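Local structure of packaging enzyme P4 (Pseudomonas phage phi13, 4BLP) at residues 229-232 against 233-237. The protein is the hexameric packaging NTPase of a double-stranded RNA phage, a RecA-like motor that probably uses NTP hydrolysis to drive RNA into the viral capsid. Sequence-based numbering, arbitrary orientation.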
ATOM      1  N   GLY D 229      -4.758  20.272   2.448  1.00 35.32           N
ATOM      2  CA  GLY D 229      -4.750  20.907   1.133  1.00 35.32           C
ATOM      3  C   GLY D 229      -4.840  20.005  -0.089  1.00 37.48           C
ATOM      4  O   GLY D 229      -5.185  20.489  -1.169  1.00 36.87           O
ATOM      5  N   GLY D 230      -4.539  18.709   0.069  1.00 31.35           N
ATOM      6  CA  GLY D 230      -4.464  17.684  -0.987  1.00 27.83           C
ATOM      7  C   GLY D 230      -3.020  17.434  -1.443  1.00 27.85           C
ATOM      8  O   GLY D 230      -2.727  16.545  -2.251  1.00 27.64           O
ATOM      9  N   VAL D 231      -2.112  18.247  -0.947  1.00 18.75           N
ATOM     10  CA  VAL D 231      -0.697  18.195  -1.335  1.00 16.01           C
ATOM     11  C   VAL D 231       0.047  17.376  -0.298  1.00 15.97           C
ATOM     12  O   VAL D 231      -0.240  17.487   0.887  1.00 16.58           O
ATOM     13  CB  VAL D 231      -0.170  19.658  -1.514  1.00 18.39           C
ATOM     14  CG1 VAL D 231       1.367  19.709  -1.627  1.00 17.94           C
ATOM     15  CG2 VAL D 231      -0.846  20.329  -2.725  1.00 17.12           C
ATOM     16  N   SER D 232       0.985  16.510  -0.739  1.00 12.92           N
ATOM     17  CA  SER D 232       1.749  15.675   0.175  1.00 12.24           C
ATOM     18  C   SER D 232       2.559  16.526   1.135  1.00 13.41           C
ATOM     19  O   SER D 232       3.311  17.390   0.702  1.00 12.15           O
ATOM     20  CB  SER D 232       2.698  14.769  -0.599  1.00 14.93           C
ATOM     21  OG  SER D 232       1.925  13.869  -1.379  1.00 22.73           O
ATOM     22  N   VAL D 233       2.427  16.273   2.438  1.00 10.33           N
ATOM     23  CA  VAL D 233       3.178  17.084   3.428  1.00 10.07           C
ATOM     24  C   VAL D 233       4.659  16.861   3.294  1.00 12.93           C
ATOM     25  O   VAL D 233       5.427  17.757   3.667  1.00 12.78           O
ATOM     26  CB  VAL D 233       2.706  16.883   4.893  1.00 15.13           C
ATOM     27  CG1 VAL D 233       1.277  17.382   5.043  1.00 15.98           C
ATOM     28  CG2 VAL D 233       2.834  15.431   5.343  1.00 15.01           C
ATOM     29  N   ALA D 234       5.094  15.716   2.727  1.00 11.22           N
ATOM     30  CA  ALA D 234       6.515  15.480   2.485  1.00 12.74           C
ATOM     31  C   ALA D 234       7.104  16.534   1.532  1.00 11.71           C
ATOM     32  O   ALA D 234       8.313  16.778   1.575  1.00  9.87           O
ATOM     33  CB  ALA D 234       6.729  14.074   1.920  1.00 13.79           C
ATOM     34  N   LEU D 235       6.266  17.186   0.703  1.00  7.98           N
ATOM     35  CA  LEU D 235       6.763  18.224  -0.201  1.00  8.28           C
ATOM     36  C   LEU D 235       7.220  19.416   0.645  1.00 10.55           C
ATOM     37  O   LEU D 235       8.233  20.011   0.336  1.00  9.56           O
ATOM     38  CB  LEU D 235       5.670  18.679  -1.177  1.00  8.58           C
ATOM     39  CG  LEU D 235       6.086  19.770  -2.172  1.00 12.16           C
ATOM     40  CD1 LEU D 235       7.288  19.356  -3.073  1.00 13.41           C
ATOM     41  CD2 LEU D 235       4.864  20.229  -3.014  1.00 12.69           C
ATOM     42  N   TYR D 236       6.442  19.768   1.679  1.00  9.75           N
ATOM     43  CA  TYR D 236       6.817  20.917   2.531  1.00  8.75           C
ATOM     44  C   TYR D 236       8.086  20.618   3.276  1.00  9.88           C
ATOM     45  O   TYR D 236       8.946  21.495   3.356  1.00  9.65           O
ATOM     46  CB  TYR D 236       5.714  21.241   3.533  1.00 11.11           C
ATOM     47  CG  TYR D 236       4.350  21.426   2.907  1.00 11.17           C
ATOM     48  CD1 TYR D 236       4.170  22.271   1.813  1.00 11.22           C
ATOM     49  CD2 TYR D 236       3.230  20.803   3.443  1.00 11.22           C
ATOM     50  CE1 TYR D 236       2.900  22.483   1.270  1.00 13.96           C
ATOM     51  CE2 TYR D 236       1.964  21.003   2.907  1.00 11.43           C
ATOM     52  CZ  TYR D 236       1.805  21.830   1.812  1.00 19.16           C
ATOM     53  OH  TYR D 236       0.534  22.048   1.335  1.00 17.87           O
ATOM     54  N   ALA D 237       8.223  19.382   3.827  1.00  8.89           N
ATOM     55  CA  ALA D 237       9.466  19.012   4.537  1.00  7.82           C
ATOM     56  C   ALA D 237      10.640  19.059   3.545  1.00  9.44           C
ATOM     57  O   ALA D 237      11.746  19.484   3.914  1.00  8.14           O
ATOM     58  CB  ALA D 237       9.323  17.597   5.118  1.00  9.35           C
TER
HETATM   59  O   HOH W   1      -1.433  20.275   2.160  1.00 19.47           O
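V231 and S232 meet L235 and Y236 in a local contact where the loop that follows helix 216-221 runs into the first turn of helix 233-248. The backbone makes the turn: L235 N donates to S232 O over 3.0 Å, and S232 O also lies over one face of the Y236 ring. The serine hydroxyl turns to another task, a hydrogen bond to G224 O, earlier in the same loop. V231 supplies the apolar half. With CG1 anti to the backbone N (chi1 168°), this methyl packs against L235 CD2 at 3.8 Å. Leucine suits its place because its branched apolar end sets CD2 against the valine while its backbone N serves S232 O. Toward the tyrosine, V231 CG1 lies 4.1 Å from Y236 CZ, and V231 CB comes within 3.8 Å of Y236 OH. The short branched valine thus fills the corner between leucine and tyrosine, while V269 of helix 266-274 touches both V231 and Y236. A tyrosine suits its place because its apolar ring ends in a polar atom: a water in the plane of the Y236 ring is hydrogen-bonded to Y236 OH at 2.8 Å. The same water donates to V231 O at 3.3 Å and accepts a weak bond from G229 N. Y236 OH is therefore held by the water and weakly by N272, and S232 O is taken up by L235 N, which ties the loop to the helix start by both polar and apolar contacts.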